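Local coordinates for protein uronate isomerase (PDB 2Q01) that isomerises D-glucuronate to D-fructuronate and D-galacturonate to D-tagaturonate in the breakdown of hexuronic acids, at residues G27-V32 with R428-R433. Sequence-based numbering, arbitrary orientation.
Sequences GLYALV and RHDVAR
With CG anti to the backbone N and beside the carbonyl carbon in both Tyr29 and Asp430 (chi1 171° and -161°), the phenol and the carboxylate are carried across the gap between two helices of this TIM-barrel-clan enzyme, 19-30 near the N-terminus and 425-445, the last helix but one, until OH and OD2 meet. Tyr29 OH donates a very short hydrogen bond, 2.5 Å, to Asp430 OD2, which lies at the ring edge and in its plane. The carboxylate is turned nearly perpendicular to the ring, 83° between the planes. Its other oxygen, OD1, forms salt bridges with Arg13 and Arg434, which should help keep Asp430 ionised. A phenylalanine at Tyr29 would probably keep much of the ring packing but leave Asp430 OD2 without its hydroxyl donor. Farther back along the ring, Tyr29 CD1 meets Arg433 CB at 4.1 Å. Arg433 runs extended from CG to NE past Val32, toward the segment leading into strand 37-39, where NH1 bonds to Leu35 O and NH2, weakly, to Pro36 O. Val32 O sits over one face of the guanidinium, 3.2 Å from Arg433 NH1 but too poorly angled for a hydrogen bond. Beside it, the aliphatic part of the arginine packs against the valine, with Val32 CG1 3.7 Å from Arg433 CG.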
ATOM      1  N   GLY B  27     -29.729  -7.278   1.569  1.00 35.34           N
ATOM      2  CA  GLY B  27     -30.240  -8.643   1.642  1.00 30.05           C
ATOM      3  C   GLY B  27     -29.330  -9.612   2.368  1.00 38.88           C
ATOM      4  O   GLY B  27     -29.803 -10.484   3.101  1.00 53.75           O
ATOM      5  N   LEU B  28     -28.022  -9.461   2.161  1.00 38.31           N
ATOM      6  CA  LEU B  28     -27.028 -10.320   2.804  1.00 28.56           C
ATOM      7  C   LEU B  28     -26.901  -9.995   4.284  1.00 27.75           C
ATOM      8  O   LEU B  28     -26.706 -10.888   5.111  1.00 42.84           O
ATOM      9  CB  LEU B  28     -25.666 -10.193   2.114  1.00 22.47           C
ATOM     10  CG  LEU B  28     -25.547 -10.721   0.681  1.00 24.95           C
ATOM     11  CD1 LEU B  28     -24.256 -10.275   0.067  1.00 30.49           C
ATOM     12  CD2 LEU B  28     -25.663 -12.232   0.613  1.00 23.07           C
ATOM     13  N   TYR B  29     -27.012  -8.710   4.601  1.00 30.19           N
ATOM     14  CA  TYR B  29     -26.938  -8.217   5.969  1.00 28.44           C
ATOM     15  C   TYR B  29     -28.115  -8.660   6.823  1.00 40.31           C
ATOM     16  O   TYR B  29     -27.928  -9.010   7.985  1.00 48.39           O
ATOM     17  CB  TYR B  29     -26.809  -6.692   5.960  1.00 37.93           C
ATOM     18  CG  TYR B  29     -26.945  -6.021   7.308  1.00 33.92           C
ATOM     19  CD1 TYR B  29     -25.972  -6.185   8.300  1.00 32.04           C
ATOM     20  CD2 TYR B  29     -28.040  -5.205   7.584  1.00 33.20           C
ATOM     21  CE1 TYR B  29     -26.098  -5.562   9.536  1.00 28.63           C
ATOM     22  CE2 TYR B  29     -28.173  -4.582   8.812  1.00 37.65           C
ATOM     23  CZ  TYR B  29     -27.197  -4.757   9.777  1.00 43.48           C
ATOM     24  OH  TYR B  29     -27.338  -4.136  10.989  1.00 56.54           O
ATOM     25  N   ALA B  30     -29.314  -8.660   6.235  1.00 49.95           N
ATOM     26  CA  ALA B  30     -30.539  -9.145   6.889  1.00 40.62           C
ATOM     27  C   ALA B  30     -30.431 -10.611   7.328  1.00 35.56           C
ATOM     28  O   ALA B  30     -31.014 -11.019   8.330  1.00 42.85           O
ATOM     29  CB  ALA B  30     -31.728  -8.961   5.963  1.00 41.35           C
ATOM     30  N   LEU B  31     -29.644 -11.375   6.579  1.00 37.72           N
ATOM     31  CA  LEU B  31     -29.385 -12.786   6.826  1.00 41.52           C
ATOM     32  C   LEU B  31     -28.487 -13.006   8.037  1.00 40.78           C
ATOM     33  O   LEU B  31     -28.315 -14.135   8.494  1.00 53.60           O
ATOM     34  CB  LEU B  31     -28.680 -13.365   5.599  1.00 30.60           C
ATOM     35  CG  LEU B  31     -29.258 -14.549   4.842  1.00 46.11           C
ATOM     36  CD1 LEU B  31     -30.525 -14.141   4.110  1.00 47.32           C
ATOM     37  CD2 LEU B  31     -28.215 -15.021   3.863  1.00 52.25           C
ATOM     38  N   VAL B  32     -27.935 -11.918   8.564  1.00 44.39           N
ATOM     39  CA  VAL B  32     -26.786 -11.981   9.454  1.00 39.79           C
ATOM     40  C   VAL B  32     -26.848 -11.004  10.653  1.00 47.65           C
ATOM     41  O   VAL B  32     -26.216 -11.249  11.690  1.00 48.92           O
ATOM     42  CB  VAL B  32     -25.493 -11.847   8.586  1.00 35.16           C
ATOM     43  CG1 VAL B  32     -24.556 -10.783   9.066  1.00 27.03           C
ATOM     44  CG2 VAL B  32     -24.822 -13.199   8.426  1.00 33.28           C
ATOM     45  N   ARG B 428     -19.623  -2.455  16.953  1.00 42.41           N
ATOM     46  CA  ARG B 428     -18.445  -2.875  16.189  1.00 41.03           C
ATOM     47  C   ARG B 428     -18.700  -4.106  15.338  1.00 33.16           C
ATOM     48  O   ARG B 428     -18.186  -4.213  14.223  1.00 47.41           O
ATOM     49  CB  ARG B 428     -17.268  -3.139  17.132  1.00 38.46           C
ATOM     50  CG  ARG B 428     -16.613  -1.880  17.646  1.00 41.89           C
ATOM     51  CD  ARG B 428     -15.814  -2.149  18.906  1.00 47.28           C
ATOM     52  NE  ARG B 428     -15.361  -0.909  19.538  1.00 58.53           N
ATOM     53  CZ  ARG B 428     -14.245  -0.259  19.221  1.00 57.30           C
ATOM     54  NH1 ARG B 428     -13.441  -0.719  18.271  1.00 52.71           N
ATOM     55  NH2 ARG B 428     -13.931   0.861  19.861  1.00 69.99           N
ATOM     56  N   HIS B 429     -19.473  -5.040  15.883  1.00 31.52           N
ATOM     57  CA  HIS B 429     -19.890  -6.233  15.151  1.00 37.48           C
ATOM     58  C   HIS B 429     -20.877  -5.925  14.037  1.00 29.20           C
ATOM     59  O   HIS B 429     -20.850  -6.584  13.007  1.00 43.24           O
ATOM     60  CB  HIS B 429     -20.457  -7.289  16.096  1.00 37.30           C
ATOM     61  CG  HIS B 429     -19.424  -8.233  16.620  1.00 40.74           C
ATOM     62  ND1 HIS B 429     -18.610  -7.927  17.687  1.00 45.66           N
ATOM     63  CD2 HIS B 429     -19.060  -9.470  16.212  1.00 46.94           C
ATOM     64  CE1 HIS B 429     -17.791  -8.936  17.918  1.00 33.62           C
ATOM     65  NE2 HIS B 429     -18.047  -9.887  17.039  1.00 46.95           N
ATOM     66  N   ASP B 430     -21.729  -4.920  14.242  1.00 37.29           N
ATOM     67  CA  ASP B 430     -22.634  -4.440  13.198  1.00 31.86           C
ATOM     68  C   ASP B 430     -21.883  -3.858  12.003  1.00 31.67           C
ATOM     69  O   ASP B 430     -22.243  -4.132  10.855  1.00 42.22           O
ATOM     70  CB  ASP B 430     -23.614  -3.403  13.742  1.00 38.25           C
ATOM     71  CG  ASP B 430     -24.820  -3.230  12.846  1.00 43.14           C
ATOM     72  OD1 ASP B 430     -24.892  -2.218  12.118  1.00 51.85           O
ATOM     73  OD2 ASP B 430     -25.685  -4.127  12.851  1.00 46.34           O
ATOM     74  N   VAL B 431     -20.850  -3.057  12.278  1.00 33.08           N
ATOM     75  CA  VAL B 431     -19.972  -2.494  11.239  1.00 27.22           C
ATOM     76  C   VAL B 431     -19.300  -3.609  10.430  1.00 33.36           C
ATOM     77  O   VAL B 431     -19.253  -3.547   9.204  1.00 33.17           O
ATOM     78  CB  VAL B 431     -18.901  -1.551  11.858  1.00 33.46           C
ATOM     79  CG1 VAL B 431     -17.821  -1.153  10.845  1.00 33.10           C
ATOM     80  CG2 VAL B 431     -19.545  -0.323  12.418  1.00 34.08           C
ATOM     81  N   ALA B 432     -18.808  -4.634  11.126  1.00 34.51           N
ATOM     82  CA  ALA B 432     -18.198  -5.806  10.485  1.00 35.89           C
ATOM     83  C   ALA B 432     -19.157  -6.483   9.521  1.00 29.56           C
ATOM     84  O   ALA B 432     -18.781  -6.834   8.407  1.00 29.76           O
ATOM     85  CB  ALA B 432     -17.747  -6.795  11.533  1.00 36.77           C
ATOM     86  N   ARG B 433     -20.401  -6.646   9.962  1.00 34.84           N
ATOM     87  CA  ARG B 433     -21.443  -7.309   9.177  1.00 26.26           C
ATOM     88  C   ARG B 433     -21.888  -6.526   7.934  1.00 31.84           C
ATOM     89  O   ARG B 433     -22.135  -7.127   6.889  1.00 34.96           O
ATOM     90  CB  ARG B 433     -22.622  -7.655  10.080  1.00 29.18           C
ATOM     91  CG  ARG B 433     -22.270  -8.736  11.095  1.00 30.87           C
ATOM     92  CD  ARG B 433     -23.261  -8.835  12.246  1.00 31.61           C
ATOM     93  NE  ARG B 433     -22.810  -9.854  13.193  1.00 43.99           N
ATOM     94  CZ  ARG B 433     -23.557 -10.416  14.138  1.00 38.05           C
ATOM     95  NH1 ARG B 433     -24.828 -10.071  14.303  1.00 35.79           N
ATOM     96  NH2 ARG B 433     -23.024 -11.340  14.920  1.00 39.55           N
TER